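Local coordinates for 6-phospho-beta-glucosidase (Thermotoga maritima, PDB 1UP7), which hydrolyses cellobiose 6'-phosphate to glucose 6-phosphate and glucose, using NAD+ and a manganese ion as a family 4 glycoside hydrolase, at the interface of chains A and B and the interface of chains A and C. Coordinates in Å, arbitrary orientation; residue numbers count along the deposited sequence, not the author numbering. Chains: chain A/B/C, 6-phospho-beta-glucosidase.

Contact 1: the interface of chains A and B. Residues chain A 186, 314, 339, 348; chain B 339, 341, 346-348.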
loop_
_atom_site.group_PDB
_atom_site.type_symbol
_atom_site.label_atom_id
_atom_site.label_comp_id
_atom_site.label_asym_id
_atom_site.label_seq_id
_atom_site.Cartn_x
_atom_site.Cartn_y
_atom_site.Cartn_z
ATOM N N PHE A 186 13.215 25.126 7.101
ATOM C CA PHE A 186 12.611 23.804 7.037
ATOM C C PHE A 186 11.871 23.662 5.700
ATOM O O PHE A 186 11.140 24.547 5.285
ATOM C CB PHE A 186 11.711 23.637 8.286
ATOM C CG PHE A 186 11.023 22.305 8.382
ATOM C CD1 PHE A 186 9.785 22.103 7.771
ATOM C CD2 PHE A 186 11.596 21.263 9.109
ATOM C CE1 PHE A 186 9.136 20.859 7.852
ATOM C CE2 PHE A 186 10.957 20.017 9.194
ATOM C CZ PHE A 186 9.714 19.820 8.569
ATOM N N ILE A 314 17.195 18.169 12.103
ATOM C CA ILE A 314 16.801 17.798 10.760
ATOM C C ILE A 314 17.965 17.841 9.795
ATOM O O ILE A 314 18.681 18.820 9.724
ATOM C CB ILE A 314 15.656 18.680 10.256
ATOM C CG1 ILE A 314 14.470 18.646 11.251
ATOM C CG2 ILE A 314 15.294 18.330 8.769
ATOM C CD1 ILE A 314 14.039 17.252 11.701
ATOM N N TYR A 339 14.665 13.307 10.900
ATOM C CA TYR A 339 14.925 13.657 12.276
ATOM C C TYR A 339 16.077 12.756 12.707
ATOM O O TYR A 339 15.974 11.531 12.702
ATOM C CB TYR A 339 13.686 13.402 13.114
ATOM C CG TYR A 339 13.848 13.645 14.592
ATOM C CD1 TYR A 339 13.901 14.939 15.105
ATOM C CD2 TYR A 339 13.896 12.581 15.487
ATOM C CE1 TYR A 339 14.011 15.167 16.448
ATOM C CE2 TYR A 339 13.987 12.795 16.854
ATOM C CZ TYR A 339 14.053 14.092 17.330
ATOM O OH TYR A 339 14.162 14.316 18.685
ATOM N N LEU A 348 10.276 11.862 8.287
ATOM C CA LEU A 348 9.182 12.768 8.672
ATOM C C LEU A 348 8.096 12.785 7.617
ATOM O O LEU A 348 8.374 12.917 6.441
ATOM C CB LEU A 348 9.707 14.202 8.786
ATOM C CG LEU A 348 9.916 14.847 10.158
ATOM C CD1 LEU A 348 10.345 13.823 11.159
ATOM C CD2 LEU A 348 10.961 15.933 10.080
ATOM N N TYR B 339 6.929 14.679 15.617
ATOM C CA TYR B 339 7.780 15.831 15.633
ATOM C C TYR B 339 6.866 17.043 15.490
ATOM O O TYR B 339 6.207 17.237 14.455
ATOM C CB TYR B 339 8.776 15.736 14.487
ATOM C CG TYR B 339 9.761 16.862 14.355
ATOM C CD1 TYR B 339 10.822 16.993 15.236
ATOM C CD2 TYR B 339 9.654 17.780 13.318
ATOM C CE1 TYR B 339 11.733 18.004 15.095
ATOM C CE2 TYR B 339 10.567 18.797 13.165
ATOM C CZ TYR B 339 11.616 18.905 14.057
ATOM O OH TYR B 339 12.554 19.930 13.918
ATOM N N ARG B 341 6.384 21.026 15.497
ATOM C CA ARG B 341 7.095 22.269 15.169
ATOM C C ARG B 341 6.121 23.247 14.525
ATOM O O ARG B 341 5.373 22.867 13.635
ATOM C CB ARG B 341 8.261 21.946 14.220
ATOM C CG ARG B 341 9.251 23.088 13.926
ATOM C CD ARG B 341 10.535 22.616 13.243
ATOM N NE ARG B 341 11.364 23.727 12.774
ATOM C CZ ARG B 341 12.625 23.609 12.332
ATOM N NH1 ARG B 341 13.212 22.417 12.300
ATOM N NH2 ARG B 341 13.303 24.686 11.936
ATOM N N HIS B 346 4.296 16.278 12.721
ATOM C CA HIS B 346 4.904 15.376 11.741
ATOM C C HIS B 346 5.090 14.007 12.315
ATOM O O HIS B 346 5.712 13.798 13.329
ATOM C CB HIS B 346 6.243 15.863 11.197
ATOM C CG HIS B 346 6.181 17.211 10.554
ATOM N ND1 HIS B 346 5.699 17.403 9.280
ATOM C CD2 HIS B 346 6.545 18.432 11.005
ATOM C CE1 HIS B 346 5.767 18.681 8.969
ATOM N NE2 HIS B 346 6.273 19.328 10.001
ATOM N N THR B 347 4.566 13.059 11.591
ATOM C CA THR B 347 4.705 11.687 11.916
ATOM C C THR B 347 6.138 11.241 11.623
ATOM O O THR B 347 6.792 11.728 10.686
ATOM C CB THR B 347 3.590 10.980 11.154
ATOM O OG1 THR B 347 2.682 10.404 12.117
ATOM C CG2 THR B 347 4.067 9.906 10.325
ATOM N N LEU B 348 6.627 10.354 12.484
ATOM C CA LEU B 348 7.975 9.801 12.449
ATOM C C LEU B 348 7.977 8.302 12.128
ATOM O O LEU B 348 7.230 7.541 12.688
ATOM C CB LEU B 348 8.610 9.980 13.823
ATOM C CG LEU B 348 9.631 11.082 14.146
ATOM C CD1 LEU B 348 9.873 12.067 13.005
ATOM C CD2 LEU B 348 9.146 11.831 15.318
#

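Contact 2: the interface of chains A and C. Residues chain A 228, 231-232, 248-252; chain C 388, 395-396.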
loop_
_atom_site.group_PDB
_atom_site.type_symbol
_atom_site.label_atom_id
_atom_site.label_comp_id
_atom_site.label_asym_id
_atom_site.label_seq_id
_atom_site.Cartn_x
_atom_site.Cartn_y
_atom_site.Cartn_z
ATOM N N PHE A 228 16.146 28.092 -15.629
ATOM C CA PHE A 228 14.760 27.959 -15.977
ATOM C C PHE A 228 14.181 29.345 -16.009
ATOM O O PHE A 228 14.455 30.143 -15.137
ATOM C CB PHE A 228 14.131 27.064 -14.952
ATOM C CG PHE A 228 14.707 25.733 -14.945
ATOM C CD1 PHE A 228 15.817 25.448 -14.139
ATOM C CD2 PHE A 228 14.168 24.731 -15.757
ATOM C CE1 PHE A 228 16.384 24.162 -14.124
ATOM C CE2 PHE A 228 14.704 23.449 -15.762
ATOM C CZ PHE A 228 15.817 23.145 -14.921
ATOM N N TRP A 231 8.465 31.722 -16.297
ATOM C CA TRP A 231 7.225 31.018 -16.554
ATOM C C TRP A 231 7.276 29.566 -16.037
ATOM O O TRP A 231 6.264 28.991 -15.629
ATOM C CB TRP A 231 6.942 31.136 -18.042
ATOM C CG TRP A 231 7.958 30.483 -18.909
ATOM C CD1 TRP A 231 8.942 31.096 -19.643
ATOM C CD2 TRP A 231 8.077 29.084 -19.160
ATOM N NE1 TRP A 231 9.649 30.153 -20.343
ATOM C CE2 TRP A 231 9.128 28.911 -20.068
ATOM C CE3 TRP A 231 7.353 27.961 -18.750
ATOM C CZ2 TRP A 231 9.482 27.678 -20.557
ATOM C CZ3 TRP A 231 7.722 26.738 -19.208
ATOM C CH2 TRP A 231 8.779 26.601 -20.117
ATOM N N PHE A 232 8.486 29.021 -15.999
ATOM C CA PHE A 232 8.752 27.642 -15.562
ATOM C C PHE A 232 8.360 27.425 -14.088
ATOM O O PHE A 232 7.694 26.460 -13.709
ATOM C CB PHE A 232 10.238 27.279 -15.783
ATOM C CG PHE A 232 10.612 25.894 -15.244
ATOM C CD1 PHE A 232 10.422 24.761 -16.012
ATOM C CD2 PHE A 232 11.134 25.748 -13.973
ATOM C CE1 PHE A 232 10.727 23.510 -15.514
ATOM C CE2 PHE A 232 11.420 24.490 -13.439
ATOM C CZ PHE A 232 11.225 23.361 -14.211
ATOM N N LEU A 248 15.296 18.410 -18.705
ATOM C CA LEU A 248 14.294 19.317 -19.247
ATOM C C LEU A 248 14.871 20.319 -20.258
ATOM O O LEU A 248 14.143 20.970 -21.013
ATOM C CB LEU A 248 13.592 20.046 -18.108
ATOM C CG LEU A 248 12.691 19.129 -17.294
ATOM C CD1 LEU A 248 12.604 19.778 -15.960
ATOM C CD2 LEU A 248 11.300 18.929 -17.944
ATOM N N MET A 249 16.201 20.429 -20.238
ATOM C CA MET A 249 16.975 21.272 -21.163
ATOM C C MET A 249 18.048 20.440 -21.908
ATOM O O MET A 249 19.182 20.909 -22.127
ATOM C CB MET A 249 17.652 22.434 -20.418
ATOM C CG MET A 249 16.696 23.440 -19.819
ATOM S SD MET A 249 17.520 24.667 -18.780
ATOM C CE MET A 249 18.435 25.408 -19.861
ATOM N N GLU A 250 17.670 19.230 -22.308
ATOM C CA GLU A 250 18.617 18.274 -22.855
ATOM C C GLU A 250 19.380 18.811 -24.060
ATOM O O GLU A 250 20.616 18.771 -24.037
ATOM C CB GLU A 250 17.976 16.943 -23.234
ATOM C CG GLU A 250 18.992 15.868 -23.529
ATOM C CD GLU A 250 18.365 14.533 -23.922
ATOM O OE1 GLU A 250 17.141 14.325 -23.755
ATOM O OE2 GLU A 250 19.109 13.683 -24.428
ATOM N N LYS A 251 18.680 19.302 -25.094
ATOM C CA LYS A 251 19.388 19.810 -26.261
ATOM C C LYS A 251 20.368 20.919 -25.894
ATOM O O LYS A 251 21.492 20.935 -26.388
ATOM C CB LYS A 251 18.482 20.292 -27.409
ATOM C CG LYS A 251 17.525 19.222 -27.923
ATOM C CD LYS A 251 16.515 19.795 -28.958
ATOM C CE LYS A 251 15.861 21.092 -28.528
ATOM N NZ LYS A 251 14.985 21.672 -29.598
ATOM N N LYS A 252 19.958 21.847 -25.029
ATOM C CA LYS A 252 20.849 22.931 -24.606
ATOM C C LYS A 252 22.064 22.370 -23.843
ATOM O O LYS A 252 23.199 22.755 -24.093
ATOM C CB LYS A 252 20.111 23.913 -23.705
ATOM C CG LYS A 252 20.617 25.317 -23.728
ATOM C CD LYS A 252 19.536 26.314 -23.216
ATOM C CE LYS A 252 19.070 27.251 -24.341
ATOM N NZ LYS A 252 17.971 28.160 -23.867
ATOM N N LEU C 388 5.771 19.515 -20.319
ATOM C CA LEU C 388 7.166 19.223 -19.995
ATOM C C LEU C 388 7.354 17.873 -19.360
ATOM O O LEU C 388 8.459 17.343 -19.348
ATOM C CB LEU C 388 7.756 20.273 -19.054
ATOM C CG LEU C 388 7.917 21.673 -19.628
ATOM C CD1 LEU C 388 8.038 22.707 -18.488
ATOM C CD2 LEU C 388 9.123 21.704 -20.577
ATOM N N ASP C 395 11.597 20.325 -24.779
ATOM C CA ASP C 395 12.539 20.959 -23.859
ATOM C C ASP C 395 11.915 22.304 -23.412
ATOM O O ASP C 395 11.023 22.869 -24.095
ATOM C CB ASP C 395 13.832 21.306 -24.600
ATOM C CG ASP C 395 14.807 20.133 -24.692
ATOM O OD1 ASP C 395 14.438 18.997 -24.302
ATOM O OD2 ASP C 395 15.968 20.271 -25.115
ATOM N N VAL C 396 12.411 22.822 -22.296
ATOM C CA VAL C 396 12.028 24.117 -21.751
ATOM C C VAL C 396 12.057 25.219 -22.820
ATOM O O VAL C 396 11.105 26.025 -22.902
ATOM C CB VAL C 396 12.915 24.500 -20.527
ATOM C CG1 VAL C 396 12.826 25.985 -20.167
ATOM C CG2 VAL C 396 12.546 23.639 -19.318
HETATM O O HOH W 1 17.161 22.606 -24.638
#

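Contact 1: the interface of chains A and B
A:Leu348 and B:Leu348 meet as an antiparallel beta bridge at the two-fold axis between chains A and B, each just past the end of strand 344-347, with extended backbones on both sides. In this family 4 glycosidase, which forms dimers and tetramers, the patch is built mostly from strands 313-320, 333-341 and 344-347, with A:Phe186 from strand 185-190. The leucines run alongside each other, but their CD1 methyls are modelled too close for that contact to be trusted. Leucine suits the place because its branches spread: in A:Leu348, CD2 lies 4.0 Å from CD2 of B:Tyr339, while CG faces CB of B:His346. The two copies of Tyr339 approach at a slant near the axis, CD1 of A:Tyr339 standing 3.7 Å from CD1 of B:Tyr339. With CG anti to the backbone N (chi1 -180°), B:Tyr339 is long enough to lay its ring against its symmetry mate and carry its phenol OH to 3.5 Å from CG1 of apolar A:Ile314. That hydroxyl accepts a hydrogen bond of 3.0 Å from B:Arg341 NH1, tilted 18° from the guanidinium plane, which helps fix the arginine. Arginine fits because its flat guanidinium can lie against apolar A:Phe186 while still donating to the phenol; CB of A:Phe186 lies 4.1 Å above the guanidinium centre, the ring turned 49° from that plane. The phenyl's far end meets flat B:His346 tip to tip, CZ of A:Phe186 being 3.8 Å from the imidazole NE2.

Contact 2: the interface of chains A and C
With CG anti to its carbonyl carbon (chi1 -84°), C:Asp395 turns its carboxylate toward the start of A's helix 250-258, while C:Val396, with CG1 anti to the backbone N (chi1 164°), spreads its methyls over a hydrophobic surface of A. The OD2 carboxylate oxygen accepts a hydrogen bond of 2.9 Å from the backbone N of A:Lys251, through its syn lone pair. A water 2.7 Å from OD2 of C:Asp395 links it to the backbone N of A:Lys252. Short, acidic aspartate suits this place, serving one amide directly and the next through water, in the manner of a helix N-cap supplied by the other chain; the helix dipole would probably favour its negative charge. An alanine here would probably leave the A:Lys251 amide without its carboxylate mate and the bridging water without its partner on chain C. Next along the chain, the backbone N of C:Val396 donates to A:Leu248 O, 2.8 Å away and nearly along the C=O axis. Beta-branched valine offers a methyl to each of two neighbours: CG1 of C:Val396 packs 3.8 Å from A:Trp231 CZ2, and CG2 lies 3.9 Å from CB of A:Leu248. The carbonyl O of C:Val396 meets the indole edge in plane. C:Leu388 adds its CD1, 4.0 Å from CD1 of A:Phe232, whose ring carries A:Phe228 over its face. On C, the patch joins the end of helix 380-389 to the start of helix 396-409; on A, it runs from helix 230-236 and the loop before it to the junction of helices 245-248 and 250-258.

Contact 1 and contact 2 lie about 33 Å apart, measured between the centres of their C-alpha atoms, and share no residues. Through them chain A meets two different neighbours: contact 1 uses mainly strands, contact 2 helix ends and the turns between them. Two distinct two-fold interfaces on one subunit are what a four-subunit assembly with dimer-of-dimers symmetry needs, in keeping with the dimer–tetramer equilibrium in solution, although the structure alone does not show which interface persists in the dimer. The centre of contact 2 lies about 10 Å from the catalytic A:Tyr243, and that of contact 1 about 28 Å from B:Tyr243.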